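Local structure of beta-N-acetylhexosaminidase (Bacteroides fragilis, 4PYS) at residues Arg24-Gly29 against Gly112-Leu117; Val63-Ser68 against Pro86-Val91. The protein probably removes terminal beta-linked N-acetylhexosamine residues from glycans, as a glycoside hydrolase of family 20. All blocks are in the same frame, centred on the assembly; numbering follows the deposited sequence.

Contact 1: Arg24-Gly29 against Gly112-Leu117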
# COMPACT_ATOMS: atom_id res chain seq x y z
N ARG A 24 13.33 31.86 -12.92
CA ARG A 24 13.01 31.12 -11.71
C ARG A 24 12.25 32.03 -10.76
O ARG A 24 12.34 33.26 -10.85
CB ARG A 24 14.28 30.60 -11.04
CG ARG A 24 15.35 31.67 -10.85
CD ARG A 24 16.64 31.05 -10.33
NE ARG A 24 16.81 29.69 -10.82
CZ ARG A 24 17.69 28.82 -10.34
NH1 ARG A 24 17.78 27.60 -10.85
NH2 ARG A 24 18.49 29.17 -9.34
N LEU A 25 11.50 31.42 -9.85
CA LEU A 25 10.76 32.16 -8.85
C LEU A 25 11.36 31.86 -7.48
O LEU A 25 11.40 30.70 -7.07
CB LEU A 25 9.29 31.74 -8.85
CG LEU A 25 8.43 32.37 -7.75
CD1 LEU A 25 8.25 33.86 -8.00
CD2 LEU A 25 7.09 31.67 -7.66
N ARG A 26 11.82 32.89 -6.79
CA ARG A 26 12.34 32.71 -5.44
C ARG A 26 11.30 33.15 -4.43
O ARG A 26 10.78 34.27 -4.49
CB ARG A 26 13.64 33.49 -5.24
CG ARG A 26 14.71 33.22 -6.32
CD ARG A 26 16.11 33.66 -5.86
NE ARG A 26 16.94 34.13 -6.97
CZ ARG A 26 17.78 33.37 -7.68
NH1 ARG A 26 18.48 33.91 -8.67
NH2 ARG A 26 17.91 32.07 -7.42
N LEU A 27 10.98 32.26 -3.49
CA LEU A 27 10.05 32.57 -2.41
C LEU A 27 10.78 32.49 -1.08
O LEU A 27 11.07 31.40 -0.58
CB LEU A 27 8.87 31.60 -2.40
CG LEU A 27 8.00 31.55 -3.66
CD1 LEU A 27 6.78 30.67 -3.43
CD2 LEU A 27 7.57 32.94 -4.07
N GLN A 28 11.06 33.66 -0.51
CA GLN A 28 11.66 33.75 0.81
C GLN A 28 10.89 34.79 1.62
O GLN A 28 10.48 35.82 1.09
CB GLN A 28 13.13 34.14 0.71
N GLY A 29 10.69 34.50 2.90
CA GLY A 29 9.94 35.40 3.76
C GLY A 29 8.49 35.00 3.90
O GLY A 29 8.15 33.82 3.79
N GLY A 112 16.70 23.89 -3.82
CA GLY A 112 17.44 23.74 -2.57
C GLY A 112 18.78 24.45 -2.62
O GLY A 112 19.67 24.16 -1.82
N GLU A 113 18.93 25.37 -3.57
CA GLU A 113 20.16 26.14 -3.74
C GLU A 113 20.36 27.12 -2.59
O GLU A 113 21.49 27.49 -2.26
CB GLU A 113 20.13 26.93 -5.04
CG GLU A 113 20.55 26.17 -6.29
CD GLU A 113 20.15 26.91 -7.56
OE1 GLU A 113 18.98 27.33 -7.66
OE2 GLU A 113 21.01 27.07 -8.45
N GLU A 114 19.25 27.56 -2.01
CA GLU A 114 19.29 28.57 -0.95
C GLU A 114 18.27 28.26 0.14
O GLU A 114 17.58 27.23 0.09
CB GLU A 114 19.00 29.96 -1.52
CG GLU A 114 20.10 30.53 -2.41
CD GLU A 114 19.72 31.86 -3.05
OE1 GLU A 114 18.79 32.52 -2.55
OE2 GLU A 114 20.37 32.24 -4.05
N ARG A 115 18.19 29.15 1.12
CA ARG A 115 17.12 29.11 2.11
C ARG A 115 15.83 29.48 1.41
O ARG A 115 15.85 30.12 0.35
CB ARG A 115 17.41 30.11 3.24
N GLY A 116 14.70 29.07 1.98
CA GLY A 116 13.42 29.28 1.34
C GLY A 116 13.27 28.39 0.12
O GLY A 116 13.88 27.32 0.04
N LEU A 117 12.46 28.84 -0.83
CA LEU A 117 12.14 28.03 -2.00
C LEU A 117 12.60 28.71 -3.28
O LEU A 117 12.52 29.93 -3.42
CB LEU A 117 10.63 27.79 -2.05
CG LEU A 117 10.01 27.03 -0.87
CD1 LEU A 117 8.51 27.05 -0.99
CD2 LEU A 117 10.51 25.60 -0.84

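Contact 2: Val63-Ser68 against Pro86-Val91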
# COMPACT_ATOMS: atom_id res chain seq x y z
N VAL A 63 -4.78 37.98 -6.96
CA VAL A 63 -3.78 38.72 -7.71
C VAL A 63 -2.57 39.08 -6.82
O VAL A 63 -1.44 39.17 -7.30
CB VAL A 63 -4.38 39.97 -8.40
CG1 VAL A 63 -4.73 41.03 -7.37
CG2 VAL A 63 -3.42 40.52 -9.43
N ASN A 64 -2.82 39.25 -5.53
CA ASN A 64 -1.77 39.60 -4.58
C ASN A 64 -1.01 38.42 -4.00
O ASN A 64 -0.07 38.60 -3.22
CB ASN A 64 -2.34 40.43 -3.44
CG ASN A 64 -2.92 41.74 -3.91
OD1 ASN A 64 -2.40 42.36 -4.84
ND2 ASN A 64 -4.00 42.18 -3.27
N SER A 65 -1.42 37.21 -4.36
CA SER A 65 -0.80 36.00 -3.83
C SER A 65 0.43 35.57 -4.65
O SER A 65 0.55 35.92 -5.82
CB SER A 65 -1.81 34.86 -3.74
OG SER A 65 -2.08 34.30 -5.02
N HIS A 66 1.34 34.86 -3.99
CA HIS A 66 2.51 34.24 -4.62
C HIS A 66 2.16 32.85 -5.12
O HIS A 66 2.73 32.35 -6.09
CB HIS A 66 3.65 34.07 -3.61
CG HIS A 66 4.20 35.35 -3.07
ND1 HIS A 66 4.16 35.67 -1.72
CD2 HIS A 66 4.83 36.39 -3.68
CE1 HIS A 66 4.73 36.85 -1.54
NE2 HIS A 66 5.14 37.31 -2.71
N ILE A 67 1.25 32.19 -4.40
CA ILE A 67 0.81 30.85 -4.77
C ILE A 67 -0.71 30.78 -4.68
O ILE A 67 -1.28 31.17 -3.67
CB ILE A 67 1.38 29.78 -3.82
CG1 ILE A 67 2.90 29.87 -3.76
CG2 ILE A 67 0.93 28.39 -4.27
CD1 ILE A 67 3.54 28.85 -2.79
N SER A 68 -1.36 30.31 -5.74
CA SER A 68 -2.80 30.09 -5.67
C SER A 68 -3.15 28.63 -5.93
O SER A 68 -2.46 27.92 -6.67
CB SER A 68 -3.59 31.03 -6.58
OG SER A 68 -3.04 31.09 -7.87
N PRO A 86 7.73 33.87 -13.36
CA PRO A 86 8.57 34.73 -12.52
C PRO A 86 7.80 35.52 -11.46
O PRO A 86 8.42 36.10 -10.58
CB PRO A 86 9.20 35.69 -13.53
CG PRO A 86 9.22 34.93 -14.81
CD PRO A 86 7.97 34.10 -14.79
N GLU A 87 6.47 35.54 -11.54
CA GLU A 87 5.65 36.29 -10.58
C GLU A 87 4.91 35.44 -9.56
O GLU A 87 4.68 35.89 -8.44
CB GLU A 87 4.66 37.20 -11.32
N ARG A 88 4.52 34.23 -9.93
CA ARG A 88 3.66 33.43 -9.06
C ARG A 88 3.66 31.96 -9.43
O ARG A 88 4.21 31.56 -10.46
CB ARG A 88 2.22 33.96 -9.15
CG ARG A 88 1.59 33.73 -10.52
CD ARG A 88 0.16 34.24 -10.60
NE ARG A 88 0.07 35.69 -10.57
CZ ARG A 88 -0.36 36.38 -9.52
NH1 ARG A 88 -0.42 37.70 -9.57
NH2 ARG A 88 -0.74 35.75 -8.42
N ILE A 89 3.06 31.15 -8.55
CA ILE A 89 2.76 29.77 -8.85
C ILE A 89 1.25 29.61 -8.88
O ILE A 89 0.56 30.10 -7.98
CB ILE A 89 3.29 28.81 -7.78
CG1 ILE A 89 4.78 29.04 -7.56
CG2 ILE A 89 3.03 27.36 -8.17
CD1 ILE A 89 5.41 28.08 -6.57
N ILE A 90 0.75 28.96 -9.91
CA ILE A 90 -0.65 28.58 -9.95
C ILE A 90 -0.72 27.07 -9.94
O ILE A 90 -0.20 26.41 -10.84
CB ILE A 90 -1.33 29.09 -11.21
CG1 ILE A 90 -1.26 30.61 -11.25
CG2 ILE A 90 -2.80 28.66 -11.25
CD1 ILE A 90 -1.70 31.18 -12.54
N VAL A 91 -1.36 26.53 -8.91
CA VAL A 91 -1.54 25.09 -8.81
C VAL A 91 -3.00 24.78 -9.05
O VAL A 91 -3.88 25.35 -8.40
CB VAL A 91 -1.16 24.56 -7.41
CG1 VAL A 91 -1.28 23.04 -7.37
CG2 VAL A 91 0.26 24.98 -7.04
O HOH W 1 -0.84 33.16 -7.44

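Contact 1: Arg24-Gly29 against Gly112-Leu117
L27 and L117 form an antiparallel hydrogen-bonded pair where the end of strand 23-27 meets the start of strand 117-126, at the edge of the mixed sheet in the N-terminal domain of this family 20 hydrolase. The backbone bond from L27 N to L117 O is 2.8 Å long, and its return from L117 N to L27 O is 2.9 Å with an angle of 172° at the hydrogen. Both leucines turn to the same, buried side of the sheet, their CB atoms 4.2 Å apart, and branched apolar side chains suit that side. G116, just before the pair, has positive phi, and its CA lies 3.7 Å from L27 O; a CB here would run into that oxygen, so glycine fits where the loop turns into the strand.

On the other side the chemistry is ionic. The R24 chain bends at chi3, and its NH2 meets E113 OE1 in a salt bridge whose hydrogen bond is weak, 129° at the hydrogen; the modelled 2.5 Å between R24 NH2 and E113 OE1 is unusually short, so the exact length is doubtful. The guanidinium and carboxylate planes stand 79° apart. R26 NH2 stays 4.2 Å from E114 OE2, which lies over one guanidinium face, so this pair interacts by charge alone. Long charged chains suit this solvent-facing side.

T111 OG1 hydrogen-bonds E113 OE1, giving that oxygen a second partner. Further along strand 117-126, L25 continues the ladder with F119, while I118 lies against the side chains of R24, R26 and E113. L27 packs on H66 and on I67 of strand 67-71, and L117 on V51 and on N110, just after helix 96-109.

Contact 2: Val63-Ser68 against Pro86-Val91
I67 and S68 run in parallel register with I89 and I90, one link of the mixed sheet between strands 67-71 and 89-93; the backbone hydrogen bonds are made by H66, S68, I89 and V91. I89 N donates to H66 O, S68 N to I89 O, and V91 N to S68 O, all at 2.8 to 3.0 Å. I89 thus uses both its N-H and its carbonyl, and I67 CA adds a C-H contact to the same I89 O.

Apolar contacts occupy the buried side. I67 and I89 lie side by side and point the same way, I67 CG1 4.2 Å from I89 CD1, and I67 CG2 reaches V91 CG2. Beta-branched residues suit such extended backbone.

Polar contacts gather where the chain enters the strand. R88 folds back, its chi3 of 70° turning the chain out of the extended line, and NH1 gives V63 O an almost straight bond of 2.9 Å (177°) in the guanidinium plane. Its NH2 donates to a water at 2.8 Å, which in turn donates to S65 OG and S68 OG. E62 holds both hydroxyls, OG of S65 through its carbonyl and OG of S68 through its carboxylate.

Arginine thereby ties a loop carbonyl directly, and two small, buried hydroxyls through water, to the start of the neighbouring strand. Its N-H groups are met by carbonyl and water, with a further weak bond from R88 NH2 to E62 O.

Both contacts belong to the same mixed sheet of the N-terminal domain, and their centres lie about 14 Å apart. They meet through apolar side chains: L25 CD2 comes within 3.5 Å of I89 CG1, and L27 CD1 within 3.8 Å of I67 CD1, so the leucines of strand 23-27 share a hydrophobic interior with the isoleucines of contact 2. Each contact has a buried apolar side and a polar one. Contact 1 is the more exposed, an antiparallel sheet edge whose charged pairs face solvent. Contact 2 is a parallel link deeper in the sheet, where an arginine bonds a backbone carbonyl and a water shared by two buried serine hydroxyls, in place of the arginine-glutamate pairs of contact 1.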